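Local coordinates for SRPBCC family protein (Bacillus thuringiensis serovar konkukian, PDB 3F08) that is of unknown function but belongs to the SRPBCC (Bet v 1-like) superfamily, many members of which bind small hydrophobic ligands, at residues Thr4-Glu9 against Leu120-Tyr125; Ser99-Ser104 against Asp127-Leu132; Asp52-Ile57 against Asn76-Val81; Pro32-Ser37 against Arg46-Pro51; Tyr69-Ile74 against Leu85-Val90. The protein carries 5 engineered substitutions. All coordinates share one frame; numbering follows the deposited sequence.

Contact 1: Thr4-Glu9 against Leu120-Tyr125; sequences TTTSME and LVHGIY. Engineered in segment 120-125: Val121 (natural residue Phe).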
# COMPACT_ATOMS: atom_id res chain seq x y z
N THR B 4 11.51 12.80 -15.17
CA THR B 4 10.62 13.01 -16.30
C THR B 4 9.19 12.89 -15.81
O THR B 4 8.92 12.24 -14.80
CB THR B 4 10.88 12.01 -17.45
OG1 THR B 4 10.22 12.46 -18.64
CG2 THR B 4 10.36 10.62 -17.09
N THR B 5 8.27 13.54 -16.51
CA THR B 5 6.87 13.49 -16.14
C THR B 5 6.01 13.66 -17.38
O THR B 5 6.41 14.34 -18.33
CB THR B 5 6.49 14.62 -15.17
OG1 THR B 5 7.31 14.55 -14.00
CG2 THR B 5 5.03 14.49 -14.75
N THR B 6 4.85 13.04 -17.37
CA THR B 6 3.93 13.19 -18.48
C THR B 6 2.55 13.19 -17.86
O THR B 6 2.31 12.56 -16.83
CB THR B 6 4.06 12.06 -19.53
OG1 THR B 6 3.27 12.40 -20.67
CG2 THR B 6 3.59 10.74 -18.96
N SER B 7 1.64 13.93 -18.48
CA SER B 7 0.29 14.02 -17.97
C SER B 7 -0.72 13.89 -19.09
O SER B 7 -0.39 14.11 -20.26
CB SER B 7 0.11 15.37 -17.26
OG SER B 7 -1.25 15.59 -16.97
N MSE B 8 -1.94 13.53 -18.74
CA MSE B 8 -2.99 13.40 -19.73
C MSE B 8 -4.36 13.50 -19.08
O MSE B 8 -4.56 13.05 -17.95
CB MSE B 8 -2.87 12.06 -20.48
CG MSE B 8 -3.90 11.88 -21.59
SE MSE B 8 -3.48 10.50 -22.91
CE MSE B 8 -2.56 11.59 -24.21
N GLU B 9 -5.29 14.13 -19.78
CA GLU B 9 -6.64 14.25 -19.29
C GLU B 9 -7.33 12.96 -19.67
O GLU B 9 -7.56 12.69 -20.85
CB GLU B 9 -7.36 15.43 -19.94
CG GLU B 9 -7.12 16.78 -19.29
CD GLU B 9 -7.76 16.89 -17.91
OE1 GLU B 9 -8.96 16.57 -17.78
OE2 GLU B 9 -7.06 17.32 -16.97
N LEU B 120 13.13 6.85 -22.83
CA LEU B 120 12.61 5.50 -22.61
C LEU B 120 11.54 5.51 -21.51
O LEU B 120 10.48 4.92 -21.67
CB LEU B 120 13.75 4.56 -22.20
CG LEU B 120 13.31 3.22 -21.63
CD1 LEU B 120 12.62 2.38 -22.71
CD2 LEU B 120 14.53 2.48 -21.09
N VAL B 121 11.85 6.16 -20.40
CA VAL B 121 10.90 6.23 -19.29
C VAL B 121 9.65 7.01 -19.69
O VAL B 121 8.53 6.57 -19.44
CB VAL B 121 11.55 6.88 -18.06
CG1 VAL B 121 10.53 7.05 -16.95
CG2 VAL B 121 12.71 6.00 -17.57
N HIS B 122 9.84 8.15 -20.34
CA HIS B 122 8.70 8.96 -20.77
C HIS B 122 7.84 8.15 -21.74
O HIS B 122 6.62 8.23 -21.72
CB HIS B 122 9.19 10.25 -21.44
CG HIS B 122 8.09 11.21 -21.78
ND1 HIS B 122 7.29 11.06 -22.89
CD2 HIS B 122 7.65 12.32 -21.14
CE1 HIS B 122 6.41 12.05 -22.93
NE2 HIS B 122 6.60 12.82 -21.88
N GLY B 123 8.50 7.35 -22.59
CA GLY B 123 7.77 6.53 -23.54
C GLY B 123 6.91 5.50 -22.84
O GLY B 123 5.81 5.18 -23.28
N ILE B 124 7.41 4.96 -21.74
CA ILE B 124 6.67 3.98 -20.97
C ILE B 124 5.44 4.62 -20.34
O ILE B 124 4.33 4.07 -20.40
CB ILE B 124 7.56 3.37 -19.87
CG1 ILE B 124 8.70 2.59 -20.52
CG2 ILE B 124 6.73 2.44 -18.97
CD1 ILE B 124 9.69 2.01 -19.51
N TYR B 125 5.61 5.79 -19.74
CA TYR B 125 4.50 6.49 -19.11
C TYR B 125 3.45 6.90 -20.15
O TYR B 125 2.25 6.74 -19.92
CB TYR B 125 4.98 7.75 -18.39
CG TYR B 125 5.96 7.50 -17.27
CD1 TYR B 125 6.16 6.23 -16.74
CD2 TYR B 125 6.65 8.57 -16.70
CE1 TYR B 125 7.04 6.02 -15.67
CE2 TYR B 125 7.52 8.38 -15.64
CZ TYR B 125 7.72 7.11 -15.12
OH TYR B 125 8.57 6.94 -14.05
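The phenolic oxygen of Tyr125 is the most firmly held polar atom here: two hydrogen bonds grip it, one with Tyr84 OH and one with Ser86 OG, both beyond Thr4-Glu9 and Leu120-Tyr125. With its tip fixed in this way, and its root set by CG lying anti to the carbonyl carbon (chi1 -61°), the tyrosine meets the strand through carbon atoms. Its CB receives the methyl CG2 of Thr6 at 3.3 Å, a tight fit. Further along the same side chain, CE2 of Tyr125 is approached obliquely by Thr4 CG2 at 3.9 Å. In both threonines OG1 is anti to the backbone N, which leaves the methyl in the crowded position between N and the carbonyl carbon. Thr4 CG2 also touches CG1 of Val121, an engineered residue, at 3.6 Å. His122 crosses both threonines at about a right angle. Thr4 OG1 sits at the edge of the imidazole, in its plane and 3.6 Å from His122 CD2, while His122 NE2 comes within 3.5 Å of Thr6 CB. No hydrogen bond joins the two segments. Strand and helix run nearly alongside, 22° apart with axes 8.2 Å from each other; strand 3-10, outermost in the chain's sheet, is hydrogen-bonded to strand 99-109, whose Trp103 stacks on Tyr125 beneath helix 114-137.

Contact 2: Ser99-Ser104 against Asp127-Leu132; sequences SLVEWS and DGLKAL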
# COMPACT_ATOMS: atom_id res chain seq x y z
N SER B 99 -10.17 13.30 -15.50
CA SER B 99 -9.11 13.29 -14.51
C SER B 99 -7.80 13.70 -15.14
O SER B 99 -7.57 13.46 -16.33
CB SER B 99 -8.91 11.88 -13.92
OG SER B 99 -10.03 11.44 -13.18
N LEU B 100 -6.94 14.34 -14.36
CA LEU B 100 -5.62 14.71 -14.86
C LEU B 100 -4.70 13.68 -14.23
O LEU B 100 -4.34 13.78 -13.06
CB LEU B 100 -5.21 16.10 -14.40
CG LEU B 100 -3.86 16.51 -14.99
CD1 LEU B 100 -3.98 16.57 -16.51
CD2 LEU B 100 -3.42 17.85 -14.44
N VAL B 101 -4.33 12.68 -15.01
CA VAL B 101 -3.45 11.65 -14.50
C VAL B 101 -2.01 12.02 -14.81
O VAL B 101 -1.65 12.26 -15.96
CB VAL B 101 -3.80 10.29 -15.10
CG1 VAL B 101 -2.87 9.23 -14.52
CG2 VAL B 101 -5.27 9.96 -14.81
N GLU B 102 -1.19 12.07 -13.77
CA GLU B 102 0.20 12.44 -13.89
C GLU B 102 1.10 11.27 -13.49
O GLU B 102 0.91 10.67 -12.43
CB GLU B 102 0.46 13.65 -12.99
CG GLU B 102 1.76 14.38 -13.22
CD GLU B 102 1.79 15.70 -12.46
OE1 GLU B 102 1.89 15.68 -11.22
OE2 GLU B 102 1.68 16.76 -13.11
N TRP B 103 2.05 10.95 -14.35
CA TRP B 103 2.99 9.86 -14.10
C TRP B 103 4.38 10.48 -14.16
O TRP B 103 4.76 11.07 -15.16
CB TRP B 103 2.86 8.79 -15.19
CG TRP B 103 3.31 7.43 -14.77
CD1 TRP B 103 4.22 7.12 -13.79
CD2 TRP B 103 2.90 6.17 -15.34
NE1 TRP B 103 4.39 5.76 -13.71
CE2 TRP B 103 3.59 5.16 -14.65
CE3 TRP B 103 2.01 5.81 -16.36
CZ2 TRP B 103 3.43 3.80 -14.94
CZ3 TRP B 103 1.85 4.46 -16.66
CH2 TRP B 103 2.55 3.47 -15.95
N SER B 104 5.14 10.35 -13.08
CA SER B 104 6.47 10.94 -13.05
C SER B 104 7.52 10.01 -12.43
O SER B 104 7.19 9.09 -11.68
CB SER B 104 6.44 12.25 -12.28
OG SER B 104 6.14 12.01 -10.92
N ASP B 127 2.82 5.55 -23.08
CA ASP B 127 2.11 4.40 -23.64
C ASP B 127 1.05 3.94 -22.66
O ASP B 127 -0.06 3.58 -23.05
CB ASP B 127 3.06 3.24 -23.91
CG ASP B 127 3.86 3.42 -25.18
OD1 ASP B 127 3.45 4.25 -26.03
OD2 ASP B 127 4.89 2.73 -25.33
N GLY B 128 1.41 3.95 -21.37
CA GLY B 128 0.48 3.54 -20.34
C GLY B 128 -0.74 4.43 -20.23
O GLY B 128 -1.85 3.95 -20.06
N LEU B 129 -0.54 5.74 -20.33
CA LEU B 129 -1.65 6.68 -20.24
C LEU B 129 -2.55 6.59 -21.47
O LEU B 129 -3.75 6.82 -21.38
CB LEU B 129 -1.14 8.11 -20.05
CG LEU B 129 -0.38 8.35 -18.74
CD1 LEU B 129 -0.07 9.83 -18.62
CD2 LEU B 129 -1.23 7.89 -17.55
N LYS B 130 -1.97 6.27 -22.62
CA LYS B 130 -2.78 6.13 -23.83
C LYS B 130 -3.62 4.86 -23.64
O LYS B 130 -4.78 4.81 -24.05
CB LYS B 130 -1.90 5.99 -25.07
CG LYS B 130 -1.22 7.30 -25.49
CD LYS B 130 -0.35 7.11 -26.73
CE LYS B 130 0.34 8.41 -27.14
NZ LYS B 130 1.31 8.19 -28.24
N ALA B 131 -3.03 3.86 -23.00
CA ALA B 131 -3.71 2.60 -22.73
C ALA B 131 -4.84 2.87 -21.73
O ALA B 131 -5.92 2.31 -21.85
CB ALA B 131 -2.73 1.57 -22.17
N LEU B 132 -4.58 3.75 -20.77
CA LEU B 132 -5.60 4.09 -19.78
C LEU B 132 -6.77 4.81 -20.46
O LEU B 132 -7.94 4.59 -20.12
CB LEU B 132 -5.00 4.99 -18.69
CG LEU B 132 -5.95 5.48 -17.59
CD1 LEU B 132 -6.57 4.30 -16.87
CD2 LEU B 132 -5.18 6.37 -16.60
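Apolar contact between aliphatic branches carries most of the meeting of Ser99-Ser104 with Asp127-Leu132. Val101 divides its two methyls between two leucines one helical turn apart. CG1, anti to the backbone N (chi1 -179°), crosses Leu129 obliquely and meets its CD2 at 3.7 Å. The other methyl, Val101 CG2, reaches tip to tip toward Leu132 CD2 at 4.0 Å. Leu129 has CG anti to the carbonyl carbon (chi1 -64°), and its CD2 is shared: besides the valine it touches Trp103 CE3 at 4.0 Å, coming obliquely to the indole.

Aromatic contact is supplied by the six-membered end of that indole. Its CZ3 points edge-on at the helix, 4.0 Å from Gly128 CA, so the ring rests against bare backbone with no beta carbon in between. Beyond the two segments, Trp103 is stacked with Tyr125, and its NE1 forms weak hydrogen bonds with Ser86 OG and Tyr72 OH.

No hydrogen bond crosses between the segments. Within the helix, Leu132 N donates to Gly128 O at 2.8 Å, and the strand bonds through its backbone to strands 3-10 and 81-92. The helix runs roughly opposite to the strand, at 156°, with the axes 10.0 Å apart.

All five touching residues are buried, so this part of the C-terminal helix rests on the sheet of the Bet v 1-like fold through apolar packing: methyl against methyl, and an indole edge against a glycine.

Contact 3: Asp52-Ile57 against Asn76-Val81; sequences DGETII and NAPFPV. Engineered in segment 52-57: Glu54 (natural residue Asp).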
# COMPACT_ATOMS: atom_id res chain seq x y z
N ASP B 52 6.32 -12.18 -22.94
CA ASP B 52 7.51 -13.03 -23.01
C ASP B 52 7.55 -14.09 -21.93
O ASP B 52 8.04 -15.20 -22.14
CB ASP B 52 8.80 -12.21 -22.83
CG ASP B 52 9.26 -11.55 -24.09
OD1 ASP B 52 9.21 -12.20 -25.16
OD2 ASP B 52 9.70 -10.38 -24.02
N GLY B 53 7.06 -13.71 -20.76
CA GLY B 53 7.10 -14.60 -19.61
C GLY B 53 8.12 -13.99 -18.67
O GLY B 53 8.29 -14.43 -17.53
N GLU B 54 8.83 -12.97 -19.15
CA GLU B 54 9.82 -12.29 -18.33
C GLU B 54 9.06 -11.51 -17.27
O GLU B 54 8.06 -10.85 -17.56
CB GLU B 54 10.67 -11.34 -19.17
CG GLU B 54 11.88 -10.82 -18.41
CD GLU B 54 12.73 -9.89 -19.24
OE1 GLU B 54 13.13 -10.29 -20.35
OE2 GLU B 54 12.99 -8.76 -18.78
N THR B 55 9.54 -11.56 -16.03
CA THR B 55 8.85 -10.89 -14.95
C THR B 55 9.62 -9.73 -14.33
O THR B 55 10.81 -9.83 -14.04
CB THR B 55 8.47 -11.91 -13.87
OG1 THR B 55 7.72 -12.97 -14.48
CG2 THR B 55 7.61 -11.27 -12.78
N ILE B 56 8.92 -8.61 -14.15
CA ILE B 56 9.48 -7.41 -13.55
C ILE B 56 8.99 -7.36 -12.11
O ILE B 56 7.84 -7.68 -11.82
CB ILE B 56 9.00 -6.15 -14.30
CG1 ILE B 56 9.60 -6.12 -15.70
CG2 ILE B 56 9.38 -4.90 -13.53
CD1 ILE B 56 9.15 -4.92 -16.52
N ILE B 57 9.86 -6.95 -11.20
CA ILE B 57 9.50 -6.87 -9.80
C ILE B 57 9.60 -5.43 -9.31
O ILE B 57 10.64 -4.79 -9.45
CB ILE B 57 10.42 -7.77 -8.95
CG1 ILE B 57 10.33 -9.22 -9.47
CG2 ILE B 57 10.01 -7.73 -7.49
CD1 ILE B 57 11.19 -10.21 -8.68
N ASN B 76 13.62 -5.45 -9.85
CA ASN B 76 14.16 -6.26 -10.94
C ASN B 76 13.55 -5.86 -12.28
O ASN B 76 12.35 -6.08 -12.52
CB ASN B 76 13.88 -7.74 -10.68
CG ASN B 76 14.78 -8.32 -9.60
OD1 ASN B 76 15.95 -8.62 -9.84
ND2 ASN B 76 14.24 -8.46 -8.39
N ALA B 77 14.36 -5.27 -13.16
CA ALA B 77 13.89 -4.84 -14.47
C ALA B 77 15.01 -4.65 -15.48
O ALA B 77 16.17 -4.43 -15.12
CB ALA B 77 13.10 -3.55 -14.35
N PRO B 78 14.68 -4.75 -16.78
CA PRO B 78 15.66 -4.59 -17.86
C PRO B 78 15.83 -3.16 -18.37
O PRO B 78 16.09 -2.96 -19.55
CB PRO B 78 15.12 -5.52 -18.94
CG PRO B 78 13.65 -5.26 -18.83
CD PRO B 78 13.40 -5.26 -17.32
N PHE B 79 15.66 -2.18 -17.49
CA PHE B 79 15.81 -0.79 -17.91
C PHE B 79 17.15 -0.24 -17.44
O PHE B 79 17.56 -0.48 -16.31
CB PHE B 79 14.66 0.05 -17.35
CG PHE B 79 13.30 -0.49 -17.70
CD1 PHE B 79 12.98 -0.79 -19.03
CD2 PHE B 79 12.34 -0.71 -16.72
CE1 PHE B 79 11.73 -1.32 -19.37
CE2 PHE B 79 11.08 -1.22 -17.04
CZ PHE B 79 10.77 -1.53 -18.37
N PRO B 80 17.85 0.52 -18.30
CA PRO B 80 19.15 1.10 -17.97
C PRO B 80 19.11 2.27 -16.99
O PRO B 80 19.59 3.35 -17.27
CB PRO B 80 19.69 1.52 -19.33
CG PRO B 80 18.45 1.94 -20.05
CD PRO B 80 17.48 0.84 -19.70
N VAL B 81 18.53 2.03 -15.82
CA VAL B 81 18.44 3.07 -14.81
C VAL B 81 18.56 2.46 -13.43
O VAL B 81 18.26 1.28 -13.24
CB VAL B 81 17.09 3.83 -14.87
CG1 VAL B 81 16.97 4.58 -16.20
CG2 VAL B 81 15.94 2.84 -14.71
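Ile57 and Asn76 lie side by side and point the same way, as befits an antiparallel hydrogen-bonded pair. Both have their gamma branch (CG1 in Ile57, CG in Asn76) anti to the carbonyl carbon, which brings the amide alongside the isoleucine: Asn76 ND2 is 3.5 Å from Ile57 CD1. Below them the backbones exchange two hydrogen bonds. Ile57 N donates to Asn76 O over 2.9 Å, nearly straight at 164°. Asn76 N returns a bond of 3.1 Å to Ile57 O, and each bond uses a lone pair in the carbonyl plane.

Ile56 is turned otherwise. Its CG2 touches Ala77 CB at 4.0 Å, and its CD1 reaches Phe79 CZ at 4.2 Å, the two side chains crossing at about a right angle. Glu54, an engineered residue with an extended chain, meets Pro78 tip to tip, OE2 lying 3.6 Å from Pro78 CG at the surface.

The pairing prolongs the antiparallel sheet past the end of strand 69-74: strand 55-64 has strand 45-49 as its other neighbour, through Ile56 and Leu48, while the loop leading to strand 81-92 turns Phe79 against Ile124 of helix 114-137.

Contact 4: Pro32-Ser37 against Arg46-Pro51; sequences PYIPSS and RHLANP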
# COMPACT_ATOMS: atom_id res chain seq x y z
N PRO B 32 -2.63 -3.57 -21.40
CA PRO B 32 -2.70 -4.78 -22.23
C PRO B 32 -1.42 -5.61 -22.33
O PRO B 32 -1.47 -6.83 -22.44
CB PRO B 32 -3.15 -4.24 -23.59
CG PRO B 32 -3.99 -3.05 -23.21
CD PRO B 32 -3.12 -2.40 -22.14
N TYR B 33 -0.27 -4.95 -22.31
CA TYR B 33 1.00 -5.66 -22.43
C TYR B 33 1.51 -6.28 -21.13
O TYR B 33 2.61 -6.83 -21.09
CB TYR B 33 2.05 -4.72 -23.03
CG TYR B 33 1.87 -3.28 -22.63
CD1 TYR B 33 2.49 -2.77 -21.49
CD2 TYR B 33 1.08 -2.43 -23.39
CE1 TYR B 33 2.34 -1.43 -21.13
CE2 TYR B 33 0.91 -1.09 -23.04
CZ TYR B 33 1.54 -0.59 -21.91
OH TYR B 33 1.42 0.74 -21.59
N ILE B 34 0.71 -6.19 -20.08
CA ILE B 34 1.04 -6.78 -18.79
C ILE B 34 -0.09 -7.78 -18.51
O ILE B 34 -0.99 -7.49 -17.73
CB ILE B 34 1.04 -5.75 -17.65
CG1 ILE B 34 1.96 -4.58 -18.00
CG2 ILE B 34 1.51 -6.43 -16.36
CD1 ILE B 34 3.42 -4.97 -18.15
N PRO B 35 -0.04 -8.96 -19.13
CA PRO B 35 -1.07 -9.99 -18.95
C PRO B 35 -1.39 -10.36 -17.50
O PRO B 35 -2.55 -10.49 -17.12
CB PRO B 35 -0.52 -11.20 -19.72
CG PRO B 35 0.45 -10.59 -20.69
CD PRO B 35 1.10 -9.50 -19.90
N SER B 36 -0.36 -10.53 -16.68
CA SER B 36 -0.60 -10.93 -15.30
C SER B 36 0.28 -10.22 -14.27
O SER B 36 1.38 -9.77 -14.58
CB SER B 36 -0.44 -12.45 -15.18
OG SER B 36 -0.71 -12.89 -13.87
N SER B 37 -0.24 -10.14 -13.05
CA SER B 37 0.46 -9.51 -11.94
C SER B 37 0.06 -10.19 -10.63
O SER B 37 -1.12 -10.45 -10.40
CB SER B 37 0.12 -8.02 -11.87
OG SER B 37 0.67 -7.43 -10.69
N ARG B 46 5.07 -6.30 -6.29
CA ARG B 46 4.29 -6.83 -7.39
C ARG B 46 5.19 -7.44 -8.44
O ARG B 46 6.24 -6.89 -8.79
CB ARG B 46 3.38 -5.75 -8.01
CG ARG B 46 4.09 -4.60 -8.71
CD ARG B 46 3.07 -3.56 -9.16
NE ARG B 46 3.70 -2.40 -9.80
CZ ARG B 46 3.06 -1.28 -10.12
NH1 ARG B 46 1.76 -1.16 -9.86
NH2 ARG B 46 3.71 -0.28 -10.70
N HIS B 47 4.78 -8.61 -8.93
CA HIS B 47 5.52 -9.33 -9.96
C HIS B 47 4.73 -9.18 -11.23
O HIS B 47 3.63 -9.72 -11.36
CB HIS B 47 5.66 -10.81 -9.60
CG HIS B 47 6.62 -11.07 -8.47
ND1 HIS B 47 6.40 -10.60 -7.19
CD2 HIS B 47 7.79 -11.73 -8.44
CE1 HIS B 47 7.41 -10.96 -6.42
NE2 HIS B 47 8.27 -11.65 -7.16
N LEU B 48 5.29 -8.44 -12.18
CA LEU B 48 4.63 -8.19 -13.45
C LEU B 48 5.22 -9.06 -14.55
O LEU B 48 6.43 -9.08 -14.75
CB LEU B 48 4.80 -6.72 -13.83
CG LEU B 48 4.51 -5.74 -12.70
CD1 LEU B 48 4.92 -4.33 -13.14
CD2 LEU B 48 3.03 -5.80 -12.33
N ALA B 49 4.36 -9.77 -15.26
CA ALA B 49 4.83 -10.61 -16.35
C ALA B 49 4.43 -10.00 -17.68
O ALA B 49 3.28 -9.60 -17.86
CB ALA B 49 4.26 -12.01 -16.21
N ASN B 50 5.37 -9.91 -18.62
CA ASN B 50 5.04 -9.39 -19.94
C ASN B 50 4.74 -10.63 -20.79
O ASN B 50 4.94 -11.75 -20.33
CB ASN B 50 6.22 -8.60 -20.53
CG ASN B 50 7.46 -9.44 -20.72
OD1 ASN B 50 8.50 -8.94 -21.15
ND2 ASN B 50 7.38 -10.72 -20.39
N PRO B 51 4.24 -10.45 -22.02
CA PRO B 51 3.94 -11.63 -22.84
C PRO B 51 5.08 -12.66 -22.93
O PRO B 51 4.81 -13.85 -23.00
CB PRO B 51 3.59 -11.02 -24.19
CG PRO B 51 2.90 -9.76 -23.79
CD PRO B 51 3.81 -9.22 -22.71
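Ala49 N donates to Ser36 O across 3.1 Å, almost perfectly straight at 176° and in the carbonyl plane. One residue on, Ser37 CA makes a CA-H...O contact with His47 O at 3.2 Å. Ser37 and Leu48 form an antiparallel non-hydrogen-bonded pair; with CG of Leu48 anti to the carbonyl carbon (chi1 -46°), its CD2 swings to 3.3 Å from Ser37 OG. Behind it, Leu48 CB is crossed obliquely by the methyl CG2 of Ile34 at 4.2 Å.

Toward Pro35 and Pro51, prolines make the contact. Pro35 CD lies only 3.0 Å from Ala49 O, and the Pro35 and Pro51 side chains cross at about a right angle, with Pro35 CD 3.9 Å from Pro51 CD. Tyr33 O comes almost as close to the other ring, 3.1 Å from Pro51 CD. These segments belong to the hairpin of strands 36-40 and 45-49, the former an outermost strand of the chain's antiparallel sheet in a Bet v 1-like fold.

Further out, strand 45-49 is positioned by strand 55-64, to which Leu48 is bonded through its backbone at Ile56, and Leu27 packs on Leu48. Arg46 extends from CG to NE, away from Pro32-Ser37: its NH2 forms a salt bridge with Glu58 OE1, NH1 bonds to Phe24 O and Tyr70 OH, and the guanidinium makes a cation-pi contact with Tyr72.

Contact 5: Tyr69-Ile74 against Leu85-Val90; sequences YYTYSI and LSTIQV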
# COMPACT_ATOMS: atom_id res chain seq x y z
N TYR B 69 -2.64 8.45 -5.10
CA TYR B 69 -1.36 8.23 -5.75
C TYR B 69 -0.60 7.12 -5.03
O TYR B 69 -0.90 6.79 -3.88
CB TYR B 69 -0.52 9.51 -5.75
CG TYR B 69 0.15 9.85 -4.43
CD1 TYR B 69 1.39 9.31 -4.10
CD2 TYR B 69 -0.45 10.73 -3.53
CE1 TYR B 69 2.02 9.64 -2.91
CE2 TYR B 69 0.18 11.08 -2.34
CZ TYR B 69 1.42 10.53 -2.03
OH TYR B 69 2.05 10.88 -0.86
N TYR B 70 0.34 6.50 -5.74
CA TYR B 70 1.20 5.50 -5.15
C TYR B 70 2.56 5.68 -5.80
O TYR B 70 2.65 6.14 -6.94
CB TYR B 70 0.66 4.06 -5.26
CG TYR B 70 0.59 3.41 -6.62
CD1 TYR B 70 1.74 2.98 -7.29
CD2 TYR B 70 -0.65 3.13 -7.20
CE1 TYR B 70 1.65 2.27 -8.51
CE2 TYR B 70 -0.75 2.44 -8.39
CZ TYR B 70 0.39 2.01 -9.04
OH TYR B 70 0.25 1.31 -10.22
N THR B 71 3.60 5.35 -5.05
CA THR B 71 4.96 5.50 -5.51
C THR B 71 5.63 4.15 -5.41
O THR B 71 5.46 3.44 -4.42
CB THR B 71 5.72 6.51 -4.62
OG1 THR B 71 5.04 7.77 -4.66
CG2 THR B 71 7.17 6.69 -5.10
N TYR B 72 6.39 3.79 -6.44
CA TYR B 72 7.05 2.51 -6.44
C TYR B 72 8.48 2.62 -6.94
O TYR B 72 8.85 3.59 -7.60
CB TYR B 72 6.27 1.52 -7.30
CG TYR B 72 6.19 1.91 -8.76
CD1 TYR B 72 7.15 1.48 -9.67
CD2 TYR B 72 5.13 2.67 -9.23
CE1 TYR B 72 7.05 1.80 -11.03
CE2 TYR B 72 5.02 3.00 -10.58
CZ TYR B 72 5.98 2.57 -11.48
OH TYR B 72 5.87 2.89 -12.81
N SER B 73 9.27 1.61 -6.60
CA SER B 73 10.66 1.55 -7.01
C SER B 73 10.82 0.25 -7.78
O SER B 73 9.94 -0.61 -7.75
CB SER B 73 11.57 1.57 -5.77
OG SER B 73 11.27 0.52 -4.87
N ILE B 74 11.92 0.11 -8.50
CA ILE B 74 12.13 -1.10 -9.26
C ILE B 74 13.16 -2.00 -8.59
O ILE B 74 14.26 -1.57 -8.27
CB ILE B 74 12.55 -0.79 -10.71
CG1 ILE B 74 11.30 -0.46 -11.53
CG2 ILE B 74 13.30 -1.97 -11.30
CD1 ILE B 74 11.58 -0.16 -12.99
N LEU B 85 12.51 5.73 -8.94
CA LEU B 85 11.33 5.98 -8.12
C LEU B 85 10.29 6.53 -9.07
O LEU B 85 10.61 7.39 -9.89
CB LEU B 85 11.58 7.01 -7.03
CG LEU B 85 12.02 6.55 -5.65
CD1 LEU B 85 11.96 7.74 -4.70
CD2 LEU B 85 11.13 5.42 -5.13
N SER B 86 9.06 6.06 -8.98
CA SER B 86 8.01 6.53 -9.87
C SER B 86 6.71 6.74 -9.11
O SER B 86 6.36 5.97 -8.22
CB SER B 86 7.79 5.53 -11.01
OG SER B 86 6.85 6.02 -11.95
N THR B 87 5.98 7.78 -9.48
CA THR B 87 4.71 8.07 -8.84
C THR B 87 3.64 8.31 -9.89
O THR B 87 3.85 9.03 -10.86
CB THR B 87 4.80 9.33 -7.95
OG1 THR B 87 5.75 9.11 -6.90
CG2 THR B 87 3.43 9.66 -7.35
N ILE B 88 2.48 7.68 -9.70
CA ILE B 88 1.38 7.90 -10.61
C ILE B 88 0.29 8.50 -9.72
O ILE B 88 0.02 7.99 -8.63
CB ILE B 88 0.91 6.58 -11.27
CG1 ILE B 88 -0.29 6.85 -12.18
CG2 ILE B 88 0.58 5.56 -10.21
CD1 ILE B 88 -0.56 5.71 -13.17
N GLN B 89 -0.31 9.59 -10.17
CA GLN B 89 -1.33 10.25 -9.38
C GLN B 89 -2.52 10.68 -10.21
O GLN B 89 -2.38 11.08 -11.36
CB GLN B 89 -0.74 11.47 -8.67
CG GLN B 89 -1.76 12.24 -7.83
CD GLN B 89 -1.11 13.31 -6.97
OE1 GLN B 89 -0.17 13.99 -7.40
NE2 GLN B 89 -1.60 13.46 -5.74
N VAL B 90 -3.70 10.59 -9.61
CA VAL B 90 -4.94 10.98 -10.27
C VAL B 90 -5.40 12.30 -9.67
O VAL B 90 -5.94 12.33 -8.57
CB VAL B 90 -6.03 9.92 -10.06
CG1 VAL B 90 -7.33 10.37 -10.70
CG2 VAL B 90 -5.58 8.58 -10.65
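Tyr69, Ser86 and Ile88 bury the largest areas in this antiparallel beta hairpin, formed by strands 69-74 and 81-92 of the central sheet. Tyr69 faces Gln89 in a non-hydrogen-bonded pair. The two side chains run alongside each other, Tyr69 CB 3.5 Å from Gln89 CB, with the amide plane turned 68° from that of the ring; Gln89 NE2 is bonded to Glu67 O.

On the other face of the sheet, Ile88 sets its CG2 over the middle of the Tyr70 ring, 3.7 Å from the ring centroid and only 10° off the normal, a clear CH-pi contact. As cross-strand partners both side chains point the same way; the crowded position of Ile88 CG2 and of Tyr70 CG, between the backbone N and the carbonyl carbon, brings the methyl over the ring. Ser86 repeats the arrangement less centrally: its CB stands over one face of the Tyr72 ring, 3.8 Å from the centroid and toward the rim. OG, anti to the backbone N, has partners elsewhere in Ser104 O and Tyr125 OH.

Backbone bonds frame these pairs, running nearly along the C=O axes. Tyr72 N to Ser86 O and Ser86 N to Tyr72 O are both 2.8 Å. Tyr70 N to Ile88 O is longer, 3.3 Å. On the opposite face from Tyr70 and Tyr72, the one carrying Tyr69, the hydroxyls Thr71 OG1 and Thr87 OG1 are hydrogen-bonded at 2.7 Å.

In the fold
From the N terminus, strand 3-10 opens contact 1, whose loop of 110 residues closes only on helix 114-137. Contacts 4, 3 and 5 all lie within that span. Contact 4 closes first, at the hairpin of strands 36-40 and 45-49, before contact 3 opens on strand 55-64. Contacts 3 and 5 cross: strand 69-74 opens contact 5, contact 3 then closes at 76-81, and contact 5 closes on strand 81-92. Contact 2 opens last, on strand 99-109, and crosses contact 1, which closes at 120-125 before contact 2 does at 127-132. Contacts 3, 4 and 5 thus knit neighbouring parts of the sheet together, while contacts 1 and 2 join the helix to two adjacent strands.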